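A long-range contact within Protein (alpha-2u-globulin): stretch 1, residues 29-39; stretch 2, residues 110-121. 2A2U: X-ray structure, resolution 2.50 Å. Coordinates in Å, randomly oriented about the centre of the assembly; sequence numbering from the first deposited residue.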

# COMPACT_ATOMS: atom_id res chain seq x y z
N LEU A 29 -9.50 13.39 23.13
CA LEU A 29 -8.26 12.64 23.10
C LEU A 29 -7.10 13.44 22.50
O LEU A 29 -7.30 14.37 21.73
N ASP A 30 -5.88 13.07 22.89
CA ASP A 30 -4.65 13.68 22.42
C ASP A 30 -3.83 12.48 21.94
O ASP A 30 -2.97 11.97 22.66
N VAL A 31 -4.14 12.03 20.73
CA VAL A 31 -3.50 10.87 20.11
C VAL A 31 -1.97 10.90 20.12
O VAL A 31 -1.33 9.86 20.10
N ALA A 32 -1.41 12.10 20.18
CA ALA A 32 0.04 12.26 20.21
C ALA A 32 0.67 11.53 21.39
O ALA A 32 1.78 11.02 21.28
N LYS A 33 -0.05 11.47 22.50
CA LYS A 33 0.44 10.80 23.70
C LYS A 33 0.38 9.29 23.67
O LYS A 33 0.83 8.63 24.60
N LEU A 34 -0.22 8.73 22.61
CA LEU A 34 -0.33 7.28 22.47
C LEU A 34 0.95 6.69 21.89
O LEU A 34 1.11 5.48 21.83
N ASN A 35 1.86 7.56 21.48
CA ASN A 35 3.13 7.14 20.91
C ASN A 35 3.90 6.31 21.92
O ASN A 35 3.89 6.61 23.10
N GLY A 36 4.54 5.24 21.46
CA GLY A 36 5.32 4.43 22.37
C GLY A 36 5.01 2.96 22.36
O GLY A 36 4.26 2.48 21.52
N ASP A 37 5.59 2.24 23.31
CA ASP A 37 5.40 0.81 23.41
C ASP A 37 4.13 0.43 24.14
O ASP A 37 3.76 1.05 25.13
N TRP A 38 3.46 -0.60 23.62
CA TRP A 38 2.23 -1.10 24.21
C TRP A 38 2.26 -2.60 24.16
O TRP A 38 2.96 -3.16 23.33
N PHE A 39 1.51 -3.25 25.04
CA PHE A 39 1.46 -4.71 25.09
C PHE A 39 0.02 -5.14 25.06
O PHE A 39 -0.85 -4.42 25.54
N THR A 110 -12.03 2.77 16.85
CA THR A 110 -11.99 4.01 17.62
C THR A 110 -11.28 3.78 18.94
O THR A 110 -11.13 2.65 19.39
N ILE A 111 -10.81 4.87 19.54
CA ILE A 111 -10.14 4.83 20.83
C ILE A 111 -11.22 5.06 21.85
O ILE A 111 -11.70 6.17 22.03
N LEU A 112 -11.65 3.97 22.46
CA LEU A 112 -12.72 3.97 23.43
C LEU A 112 -12.39 4.70 24.73
O LEU A 112 -13.15 5.56 25.16
N LYS A 113 -11.26 4.34 25.35
CA LYS A 113 -10.85 4.96 26.61
C LYS A 113 -9.34 4.82 26.82
O LYS A 113 -8.76 3.79 26.51
N THR A 114 -8.71 5.87 27.34
CA THR A 114 -7.28 5.85 27.59
C THR A 114 -6.91 6.82 28.70
O THR A 114 -7.59 7.83 28.90
N ASP A 115 -5.88 6.48 29.47
CA ASP A 115 -5.40 7.34 30.54
C ASP A 115 -3.97 7.74 30.15
O ASP A 115 -3.25 8.38 30.90
N TYR A 116 -3.60 7.32 28.94
CA TYR A 116 -2.31 7.58 28.30
C TYR A 116 -1.07 6.79 28.72
O TYR A 116 -0.39 6.21 27.87
N ASP A 117 -0.76 6.78 30.01
CA ASP A 117 0.44 6.06 30.46
C ASP A 117 0.23 4.71 31.10
O ASP A 117 1.14 4.15 31.71
N ARG A 118 -0.97 4.17 30.96
CA ARG A 118 -1.24 2.86 31.51
C ARG A 118 -1.98 1.97 30.53
O ARG A 118 -1.45 0.95 30.09
N TYR A 119 -3.18 2.39 30.15
CA TYR A 119 -4.00 1.60 29.25
C TYR A 119 -4.62 2.37 28.08
O TYR A 119 -4.62 3.61 28.03
N VAL A 120 -5.14 1.60 27.13
CA VAL A 120 -5.84 2.12 25.96
C VAL A 120 -6.76 1.02 25.48
O VAL A 120 -6.35 -0.12 25.30
N MET A 121 -8.04 1.35 25.39
CA MET A 121 -9.05 0.40 24.95
C MET A 121 -9.52 0.81 23.56
O MET A 121 -9.93 1.95 23.33

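The contact between residues 29-39 and 110-121 of alpha-2u-globulin is a mostly apolar packing of a loop and 3-10 segment against a β-hairpin, pinned by a single hydrogen bond to a tyrosine hydroxyl. It illustrates a general principle: where two segments distant in sequence meet without pairing their backbones, one large aromatic side chain from each can anchor a large part of the interface, with aliphatic side chains filling in between.

Y116, in the turn of the hairpin, loses more surface to the other stretch than any other residue. Its CA-to-CB bond points sideways, but with chi1 in the m well the ring extends to the loop, and D30 N donates a hydrogen bond to Y116 OH (2.7 Å, with an angle of 133° at the hydrogen). The phenol thus satisfies a main-chain amide; the donor is the backbone N of D30 and not its carboxylate. One face of the ring is covered by K33, whose CB points toward the hairpin. With chi1 m and the remaining angles all t, the lysine chain is extended, and K33 CD lies 3.9 Å from the centroid of the Y116 ring, almost on its normal. This CH-pi contact brings the aliphatic part of the lysine to the ring; the ammonium, with K33 NZ 5.1 Å from the same Y116 centroid, can add at most a weak attraction. K33 NZ also forms a long salt bridge with D30 OD2, at 3.9 Å.

Next to the tyrosine, two leucines and an isoleucine form the apolar cluster. I111 points toward the first stretch in an m,t rotamer, placing its CD1 3.2 Å from L29 CD2 and 3.4 Å from L34 CD1. The leucines both leave their backbones sideways, yet their ends come nearer: L29 is t,p and L34 m,t. L29 CD1 also meets T114 CG2 at 3.3 Å, while L34 CD2 lies 4.1 Å from V120 CG2.

W38 supplies the second aromatic centre. Its CB points toward the hairpin, chi1 is m, and V120 CG1 sits over one face of the indole, 3.9 Å from the centroid of the W38 six-membered ring. The far end of the ring reaches the hairpin backbone, with W38 CH2 3.3 Å from Y116 O. The indole nitrogen turns back to its own stretch: W38 NE1 donates to L34 O at 2.7 Å and 167°, a nearly straight bond that ties the tryptophan to the last residue of the 3-10 segment.

The hairpin is braced from within as well. T114 OG1 donates to Y119 O (2.8 Å) and accepts from Y116 N (3.2 Å), so this hydroxyl links the two sides of the turn that presents Y116. D115, directed away from the contact at CB, accepts from Y119 N through OD1 (3.0 Å) and forms a salt bridge through OD2 with R118 NE (2.9 Å).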

# COMPACT_ATOMS: atom_id res chain seq x y z
CB LEU A 29 -8.47 11.38 22.27
CG LEU A 29 -7.24 10.49 22.18
CD1 LEU A 29 -7.14 9.64 23.43
CD2 LEU A 29 -7.30 9.62 20.96
CB ASP A 30 -3.93 14.40 23.57
CG ASP A 30 -2.67 15.11 23.11
OD1 ASP A 30 -2.37 15.11 21.90
OD2 ASP A 30 -1.96 15.69 23.96
CB VAL A 31 -4.03 10.65 18.67
CG1 VAL A 31 -3.48 11.69 17.72
CG2 VAL A 31 -3.69 9.26 18.18
CB ALA A 32 0.40 13.72 20.28
CB LYS A 33 -0.31 11.31 24.92
CG LYS A 33 -0.03 12.74 25.25
CD LYS A 33 -0.90 13.16 26.39
CE LYS A 33 -0.61 14.58 26.79
NZ LYS A 33 -1.58 15.04 27.83
CB LEU A 34 -1.51 6.94 21.56
CG LEU A 34 -2.90 7.33 22.08
CD1 LEU A 34 -3.93 7.05 21.02
CD2 LEU A 34 -3.21 6.52 23.34
CB ASN A 35 3.97 8.37 20.53
CG ASN A 35 4.43 8.34 19.09
OD1 ASN A 35 4.62 9.39 18.48
ND2 ASN A 35 4.59 7.15 18.53
CB ASP A 37 6.59 0.18 24.11
CG ASP A 37 7.85 0.34 23.32
OD1 ASP A 37 7.94 -0.19 22.21
OD2 ASP A 37 8.77 1.02 23.81
CB TRP A 38 1.02 -0.59 23.43
CG TRP A 38 0.81 0.87 23.54
CD1 TRP A 38 1.30 1.83 22.69
CD2 TRP A 38 0.06 1.56 24.54
NE1 TRP A 38 0.89 3.07 23.12
CE2 TRP A 38 0.13 2.94 24.24
CE3 TRP A 38 -0.67 1.14 25.67
CZ2 TRP A 38 -0.51 3.91 25.04
CZ3 TRP A 38 -1.30 2.11 26.46
CH2 TRP A 38 -1.22 3.48 26.14
CB PHE A 39 2.06 -5.22 26.40
CG PHE A 39 3.52 -4.94 26.54
CD1 PHE A 39 3.97 -3.74 27.06
CD2 PHE A 39 4.45 -5.90 26.16
CE1 PHE A 39 5.32 -3.49 27.19
CE2 PHE A 39 5.80 -5.66 26.29
CZ PHE A 39 6.24 -4.45 26.81
CB THR A 110 -13.40 4.53 17.93
OG1 THR A 110 -14.17 3.50 18.55
CG2 THR A 110 -14.10 4.97 16.67
CB ILE A 111 -9.04 5.89 20.90
CG1 ILE A 111 -8.01 5.61 19.80
CG2 ILE A 111 -8.37 5.87 22.25
CD1 ILE A 111 -6.99 6.69 19.60
CB LEU A 112 -13.13 2.53 23.73
CG LEU A 112 -14.62 2.27 23.92
CD1 LEU A 112 -15.37 2.76 22.71
CD2 LEU A 112 -14.85 0.79 24.13
CB LYS A 113 -11.61 4.33 27.78
CG LYS A 113 -11.36 4.98 29.13
CD LYS A 113 -12.25 4.38 30.22
CE LYS A 113 -13.68 4.89 30.13
NZ LYS A 113 -13.80 6.34 30.49
CB THR A 114 -6.46 6.21 26.32
OG1 THR A 114 -5.08 5.92 26.53
CG2 THR A 114 -6.58 7.69 26.01
CB ASP A 115 -5.47 6.63 31.89
CG ASP A 115 -4.29 5.72 32.16
OD1 ASP A 115 -3.75 5.14 31.21
OD2 ASP A 115 -3.93 5.59 33.35
CB TYR A 116 -2.00 9.08 28.29
CG TYR A 116 -3.00 9.90 27.51
CD1 TYR A 116 -3.08 9.83 26.12
CD2 TYR A 116 -3.88 10.75 28.18
CE1 TYR A 116 -4.00 10.61 25.42
CE2 TYR A 116 -4.79 11.52 27.49
CZ TYR A 116 -4.84 11.45 26.12
OH TYR A 116 -5.74 12.26 25.49
CB ASP A 117 1.33 6.95 31.34
CG ASP A 117 0.55 7.76 32.33
OD1 ASP A 117 -0.26 7.17 33.08
OD2 ASP A 117 0.74 8.99 32.36
CB ARG A 118 -2.05 2.95 32.80
CG ARG A 118 -1.22 3.19 34.03
CD ARG A 118 -2.01 2.84 35.27
NE ARG A 118 -3.23 3.64 35.39
CZ ARG A 118 -4.34 3.22 36.01
NH1 ARG A 118 -4.38 2.02 36.56
NH2 ARG A 118 -5.40 4.02 36.06
CB TYR A 119 -5.13 0.92 30.05
CG TYR A 119 -6.16 1.90 30.58
CD1 TYR A 119 -5.93 2.63 31.74
CD2 TYR A 119 -7.35 2.13 29.88
CE1 TYR A 119 -6.86 3.56 32.20
CE2 TYR A 119 -8.28 3.06 30.33
CZ TYR A 119 -8.04 3.78 31.48
OH TYR A 119 -8.94 4.72 31.91
CB VAL A 120 -4.91 2.61 24.82
CG1 VAL A 120 -4.13 1.47 24.20
CG2 VAL A 120 -5.73 3.33 23.77
CB MET A 121 -10.23 0.38 25.93
CG MET A 121 -9.80 0.27 27.39
SD MET A 121 -11.16 0.21 28.55
CE MET A 121 -10.33 -0.38 30.00